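PDB 7CUJ: coiled-coil quantitatively-enriched protein 1 from Schizosaccharomyces pombe, which links telomeres to the meiotic centrosome, helping to form telomere clusters in meiotic prophase, and is required for telomere length regulation and chromosome segregation. Local coordinates for residues A[12-17]-A[207-212]; A[102-107]-A[187-192]. One frame throughout, in Å; residues are numbered along the deposited sequence.

Contact 1. Residues A[12-17]-A[207-212]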
loop_
_atom_site.group_PDB
_atom_site.type_symbol
_atom_site.label_atom_id
_atom_site.label_comp_id
_atom_site.label_asym_id
_atom_site.label_seq_id
_atom_site.Cartn_x
_atom_site.Cartn_y
_atom_site.Cartn_z
ATOM N N LEU A 12 5.549 -37.857 1.337
ATOM C CA LEU A 12 6.927 -37.441 1.126
ATOM C C LEU A 12 6.982 -36.190 0.248
ATOM O O LEU A 12 6.228 -36.070 -0.717
ATOM C CB LEU A 12 7.709 -38.590 0.480
ATOM C CG LEU A 12 7.782 -39.890 1.283
ATOM C CD1 LEU A 12 8.355 -41.015 0.436
ATOM C CD2 LEU A 12 8.603 -39.708 2.553
ATOM N N ASP A 13 7.910 -35.283 0.586
ATOM C CA ASP A 13 8.058 -34.009 -0.099
ATOM C C ASP A 13 9.223 -34.059 -1.083
ATOM O O ASP A 13 10.284 -34.592 -0.774
ATOM C CB ASP A 13 8.299 -32.867 0.889
ATOM C CG ASP A 13 7.241 -32.776 1.974
ATOM O OD1 ASP A 13 6.086 -33.159 1.699
ATOM O OD2 ASP A 13 7.584 -32.330 3.088
ATOM N N ILE A 14 9.003 -33.461 -2.258
ATOM C CA ILE A 14 10.033 -33.256 -3.261
ATOM C C ILE A 14 10.247 -31.752 -3.408
ATOM O O ILE A 14 9.435 -31.054 -4.015
ATOM C CB ILE A 14 9.640 -33.929 -4.594
ATOM C CG1 ILE A 14 9.390 -35.430 -4.410
ATOM C CG2 ILE A 14 10.685 -33.656 -5.667
ATOM C CD1 ILE A 14 8.625 -36.082 -5.538
ATOM N N GLY A 15 11.342 -31.264 -2.819
ATOM C CA GLY A 15 11.703 -29.861 -2.906
ATOM C C GLY A 15 12.327 -29.531 -4.258
ATOM O O GLY A 15 13.383 -30.057 -4.601
ATOM N N LEU A 16 11.660 -28.646 -5.006
ATOM C CA LEU A 16 12.106 -28.236 -6.327
ATOM C C LEU A 16 12.325 -26.726 -6.330
ATOM O O LEU A 16 11.513 -25.978 -5.787
ATOM C CB LEU A 16 11.037 -28.622 -7.353
ATOM C CG LEU A 16 10.839 -30.120 -7.583
ATOM C CD1 LEU A 16 9.538 -30.383 -8.323
ATOM C CD2 LEU A 16 12.011 -30.710 -8.352
ATOM N N PRO A 17 13.415 -26.226 -6.956
ATOM C CA PRO A 17 13.737 -24.799 -6.898
ATOM C C PRO A 17 12.859 -23.964 -7.828
ATOM O O PRO A 17 12.405 -24.445 -8.864
ATOM C CB PRO A 17 15.204 -24.758 -7.354
ATOM C CG PRO A 17 15.339 -25.950 -8.285
ATOM C CD PRO A 17 14.388 -27.000 -7.745
ATOM N N LEU A 207 1.030 -44.286 -1.789
ATOM C CA LEU A 207 2.223 -43.454 -1.802
ATOM C C LEU A 207 1.844 -42.043 -2.251
ATOM O O LEU A 207 1.258 -41.867 -3.318
ATOM C CB LEU A 207 3.238 -44.089 -2.761
ATOM C CG LEU A 207 4.550 -43.329 -2.956
ATOM C CD1 LEU A 207 5.463 -43.502 -1.751
ATOM C CD2 LEU A 207 5.251 -43.787 -4.224
ATOM N N VAL A 208 2.181 -41.047 -1.420
ATOM C CA VAL A 208 1.884 -39.651 -1.702
ATOM C C VAL A 208 3.194 -38.881 -1.855
ATOM O O VAL A 208 3.984 -38.788 -0.916
ATOM C CB VAL A 208 0.978 -39.022 -0.623
ATOM C CG1 VAL A 208 0.897 -37.508 -0.755
ATOM C CG2 VAL A 208 -0.416 -39.629 -0.631
ATOM N N LEU A 209 3.398 -38.331 -3.057
ATOM C CA LEU A 209 4.512 -37.448 -3.364
ATOM C C LEU A 209 3.977 -36.024 -3.476
ATOM O O LEU A 209 2.933 -35.803 -4.086
ATOM C CB LEU A 209 5.133 -37.895 -4.692
ATOM C CG LEU A 209 6.321 -38.855 -4.612
ATOM C CD1 LEU A 209 6.085 -39.980 -3.615
ATOM C CD2 LEU A 209 6.641 -39.421 -5.987
ATOM N N ARG A 210 4.697 -35.067 -2.882
ATOM C CA ARG A 210 4.327 -33.662 -2.965
ATOM C C ARG A 210 5.443 -32.878 -3.648
ATOM O O ARG A 210 6.586 -32.896 -3.195
ATOM C CB ARG A 210 4.039 -33.084 -1.575
ATOM C CG ARG A 210 2.815 -33.674 -0.890
ATOM C CD ARG A 210 2.388 -32.832 0.297
ATOM N NE ARG A 210 3.385 -32.806 1.360
ATOM C CZ ARG A 210 3.335 -32.012 2.424
ATOM N NH1 ARG A 210 2.332 -31.165 2.576
ATOM N NH2 ARG A 210 4.287 -32.067 3.337
ATOM N N LEU A 211 5.093 -32.209 -4.750
ATOM C CA LEU A 211 5.976 -31.258 -5.404
ATOM C C LEU A 211 5.808 -29.915 -4.696
ATOM O O LEU A 211 4.741 -29.306 -4.756
ATOM C CB LEU A 211 5.587 -31.163 -6.885
ATOM C CG LEU A 211 6.152 -32.227 -7.833
ATOM C CD1 LEU A 211 6.341 -33.576 -7.157
ATOM C CD2 LEU A 211 5.287 -32.363 -9.075
ATOM N N ILE A 212 6.868 -29.489 -3.998
ATOM C CA ILE A 212 6.845 -28.280 -3.195
ATOM C C ILE A 212 8.002 -27.387 -3.633
ATOM O O ILE A 212 9.160 -27.793 -3.569
ATOM C CB ILE A 212 6.909 -28.619 -1.690
ATOM C CG1 ILE A 212 5.677 -29.416 -1.246
ATOM C CG2 ILE A 212 7.085 -27.352 -0.863
ATOM C CD1 ILE A 212 5.747 -29.947 0.168
#
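Leu12 and Leu209, Asp13 and Arg210, Ile14 and Leu211, and Gly15 and Ile212 sit abreast in a parallel beta ladder that joins strand 11-16, outermost in the six-stranded parallel sheet of this chain, to strand 208-213. The sheet belongs to the alpha/beta domain in this fragment of the longer protein. Leu12 N, Ile14 N and Leu16 N bond to the carbonyls of Val208, Arg210 and Ile212, while Leu12 O and Ile14 O accept from the amides of Arg210 and Ile212.

One face carries a run of aliphatic bumps. Ile14 is the main projection on this face: its CD1 crosses Leu209 obliquely and lodges against both Leu209 CG at 3.7 Å and Leu211 CD1 at 3.8 Å, filling the dip between these two leucines. Leu16 slants over Leu211, its CD1 3.9 Å from Leu211 CG, so that Leu211 is touched by two side chains of strand 11-16. Leu12 points to the same face, where its CD1 meets Leu207 CD1 loosely at 4.4 Å and Trp292 and Trp302 lie against it. Phe106 of helix 102-112 and Ile285 of helix 275-294 cover Ile14.

Asp13, Arg210 and Ile212 rise from the reverse face. Gly15 offers no bump there, and its CA comes 3.3 Å from Ile212 O in a CA-H...O contact. Ile212 leans toward Asp13 instead, and its CD1 lies 3.6 Å from Asp13 OD1 and over the centre of one face of the Arg210 guanidinium.

The Arg210 chain bends at chi3 (-65°) and runs beside Asp13, gripping it side-on through a salt bridge whose carboxylate and guanidinium planes are 47° apart. Both nitrogens converge on a single oxygen: Asp13 OD1 lies 2.7 Å from Arg210 NE and 2.7 Å from Arg210 NH2.

Contact 2. Residues A[102-107]-A[187-192]; sequences SKFLFL and IFYDIE
Tyr189, the first residue after strand 184-188, projects onto helix 102-112, where Lys103 lies across its ring, Leu107 meets its edge and Phe104 touches its hydroxyl end. CG stands anti to the backbone N (chi1 180°), and the ring beyond it reaches the helix. The Lys103 chain, extended beyond CG, passes obliquely over one ring face: CB is 3.5 Å from Tyr189 CE1, and CD makes a CH-pi contact 3.9 Å from the ring centroid. The ammonium continues past the centre, giving an off-centre cation-pi interaction, and Lys103 NZ donates to Tyr189 O at 2.8 Å, in the plane of that carbonyl. One residue thus holds the tyrosine by both ring and backbone, while Glu218 forms a salt bridge with the same ammonium and also accepts from Ile191 N.

At the far end of the ring, Tyr189 OH lies in the plane of the Phe104 ring at its edge, 3.1 Å from Phe104 CE1. The two rings meet rim to rim with planes 84° apart, neither covering the other's face. The hydroxyl has its polar partner in Lys65 O. Leu107 borders the ring edge through CD1, 4.2 Å from Tyr189 CD1, and its CD2 reaches Ile187 CD1 at 4.4 Å, bringing the strand itself into the apolar layer.

Asp190 follows as N-cap of helix 191-200, its OD1 accepting from Ala193 N. The whole is a helix packed against a parallel sheet at the C-terminal end of a strand, where the chain turns into the next helix, as in a layered alpha/beta fold.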
loop_
_atom_site.group_PDB
_atom_site.type_symbol
_atom_site.label_atom_id
_atom_site.label_comp_id
_atom_site.label_asym_id
_atom_site.label_seq_id
_atom_site.Cartn_x
_atom_site.Cartn_y
_atom_site.Cartn_z
ATOM N N SER A 102 10.246 -26.052 -12.634
ATOM C CA SER A 102 10.982 -27.210 -12.155
ATOM C C SER A 102 10.050 -28.409 -12.020
ATOM O O SER A 102 10.510 -29.545 -11.992
ATOM C CB SER A 102 11.633 -26.916 -10.831
ATOM O OG SER A 102 12.902 -26.314 -11.011
ATOM N N LYS A 103 8.746 -28.138 -11.904
ATOM C CA LYS A 103 7.758 -29.182 -11.686
ATOM C C LYS A 103 7.512 -29.948 -12.986
ATOM O O LYS A 103 7.510 -31.177 -12.989
ATOM C CB LYS A 103 6.473 -28.589 -11.105
ATOM C CG LYS A 103 6.577 -28.167 -9.649
ATOM C CD LYS A 103 5.282 -27.655 -9.072
ATOM C CE LYS A 103 5.403 -27.351 -7.594
ATOM N NZ LYS A 103 4.148 -26.777 -7.056
ATOM N N PHE A 104 7.305 -29.204 -14.080
ATOM C CA PHE A 104 7.144 -29.784 -15.403
ATOM C C PHE A 104 8.384 -30.599 -15.768
ATOM O O PHE A 104 8.263 -31.738 -16.220
ATOM C CB PHE A 104 6.858 -28.693 -16.439
ATOM C CG PHE A 104 5.400 -28.366 -16.640
ATOM C CD1 PHE A 104 4.611 -27.943 -15.580
ATOM C CD2 PHE A 104 4.819 -28.460 -17.898
ATOM C CE1 PHE A 104 3.270 -27.638 -15.770
ATOM C CE2 PHE A 104 3.479 -28.151 -18.088
ATOM C CZ PHE A 104 2.706 -27.740 -17.024
ATOM N N LEU A 105 9.567 -30.006 -15.553
ATOM C CA LEU A 105 10.833 -30.643 -15.884
ATOM C C LEU A 105 11.010 -31.912 -15.054
ATOM O O LEU A 105 11.465 -32.930 -15.575
ATOM C CB LEU A 105 11.988 -29.661 -15.653
ATOM C CG LEU A 105 13.392 -30.211 -15.914
ATOM C CD1 LEU A 105 13.549 -30.686 -17.352
ATOM C CD2 LEU A 105 14.452 -29.172 -15.582
ATOM N N PHE A 106 10.641 -31.840 -13.767
ATOM C CA PHE A 106 10.720 -32.991 -12.883
ATOM C C PHE A 106 9.909 -34.149 -13.461
ATOM O O PHE A 106 10.414 -35.266 -13.558
ATOM C CB PHE A 106 10.261 -32.647 -11.463
ATOM C CG PHE A 106 10.102 -33.847 -10.565
ATOM C CD1 PHE A 106 11.198 -34.398 -9.914
ATOM C CD2 PHE A 106 8.862 -34.448 -10.395
ATOM C CE1 PHE A 106 11.056 -35.513 -9.100
ATOM C CE2 PHE A 106 8.721 -35.565 -9.583
ATOM C CZ PHE A 106 9.818 -36.097 -8.939
ATOM N N LEU A 107 8.658 -33.863 -13.842
ATOM C CA LEU A 107 7.735 -34.883 -14.313
ATOM C C LEU A 107 8.244 -35.504 -15.612
ATOM O O LEU A 107 8.091 -36.705 -15.824
ATOM C CB LEU A 107 6.342 -34.267 -14.482
ATOM C CG LEU A 107 5.587 -33.982 -13.183
ATOM C CD1 LEU A 107 4.342 -33.153 -13.452
ATOM C CD2 LEU A 107 5.222 -35.270 -12.459
ATOM N N ILE A 187 0.723 -38.187 -6.812
ATOM C CA ILE A 187 1.547 -36.988 -6.860
ATOM C C ILE A 187 0.644 -35.761 -6.746
ATOM O O ILE A 187 -0.340 -35.630 -7.473
ATOM C CB ILE A 187 2.396 -36.934 -8.148
ATOM C CG1 ILE A 187 3.222 -38.206 -8.353
ATOM C CG2 ILE A 187 3.274 -35.689 -8.161
ATOM C CD1 ILE A 187 3.623 -38.449 -9.790
ATOM N N PHE A 188 1.006 -34.857 -5.832
ATOM C CA PHE A 188 0.375 -33.551 -5.756
ATOM C C PHE A 188 1.270 -32.532 -6.450
ATOM O O PHE A 188 2.380 -32.262 -5.993
ATOM C CB PHE A 188 0.071 -33.182 -4.304
ATOM C CG PHE A 188 -1.076 -33.970 -3.731
ATOM C CD1 PHE A 188 -2.377 -33.496 -3.826
ATOM C CD2 PHE A 188 -0.864 -35.209 -3.144
ATOM C CE1 PHE A 188 -3.437 -34.232 -3.319
ATOM C CE2 PHE A 188 -1.925 -35.945 -2.639
ATOM C CZ PHE A 188 -3.209 -35.454 -2.726
ATOM N N TYR A 189 0.773 -31.994 -7.572
ATOM C CA TYR A 189 1.514 -30.999 -8.329
ATOM C C TYR A 189 1.742 -29.760 -7.462
ATOM O O TYR A 189 2.783 -29.118 -7.564
ATOM C CB TYR A 189 0.812 -30.667 -9.649
ATOM C CG TYR A 189 1.523 -29.630 -10.483
ATOM C CD1 TYR A 189 2.472 -30.002 -11.425
ATOM C CD2 TYR A 189 1.263 -28.276 -10.324
ATOM C CE1 TYR A 189 3.138 -29.056 -12.191
ATOM C CE2 TYR A 189 1.917 -27.318 -11.083
ATOM C CZ TYR A 189 2.859 -27.711 -12.018
ATOM O OH TYR A 189 3.507 -26.776 -12.770
ATOM N N ASP A 190 0.761 -29.450 -6.607
ATOM C CA ASP A 190 0.774 -28.228 -5.818
ATOM C C ASP A 190 0.085 -28.464 -4.475
ATOM O O ASP A 190 -0.738 -29.369 -4.341
ATOM C CB ASP A 190 0.150 -27.059 -6.588
ATOM C CG ASP A 190 -1.293 -27.305 -6.991
ATOM O OD1 ASP A 190 -2.177 -27.215 -6.109
ATOM O OD2 ASP A 190 -1.521 -27.603 -8.180
ATOM N N ILE A 191 0.432 -27.616 -3.498
ATOM C CA ILE A 191 -0.019 -27.742 -2.122
ATOM C C ILE A 191 -1.497 -27.377 -2.021
ATOM O O ILE A 191 -2.211 -27.960 -1.209
ATOM C CB ILE A 191 0.875 -26.914 -1.174
ATOM C CG1 ILE A 191 2.186 -27.640 -0.857
ATOM C CG2 ILE A 191 0.140 -26.502 0.095
ATOM C CD1 ILE A 191 2.016 -28.973 -0.151
ATOM N N GLU A 192 -1.950 -26.422 -2.846
ATOM C CA GLU A 192 -3.359 -26.060 -2.890
ATOM C C GLU A 192 -4.199 -27.317 -3.121
ATOM O O GLU A 192 -5.202 -27.526 -2.440
ATOM C CB GLU A 192 -3.625 -24.986 -3.949
ATOM C CG GLU A 192 -5.037 -24.423 -3.896
ATOM C CD GLU A 192 -5.388 -23.373 -4.941
ATOM O OE1 GLU A 192 -4.548 -22.484 -5.199
ATOM O OE2 GLU A 192 -6.504 -23.445 -5.499
#

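Both contacts are buried and meet at the same sheet, in which strands 208-213 and 184-188 are neighbours; a probable backbone hydrogen bond from Phe188 N to Leu209 O joins them directly. Contact 1 works within the sheet, pairing strands by a regular ladder with one salt bridge on a face. Contact 2 packs a helix on that sheet and relies on side chains, chiefly a lysine laid over an aromatic ring and bonded to a backbone carbonyl. Helix 102-112 ties the two together: Phe106 and Lys103 touch Leu16, Ser102 OG is probably hydrogen-bonded to Pro17 O, and Lys103 NZ packs near Leu211 O. On the other face, Ile191 packs on Arg210.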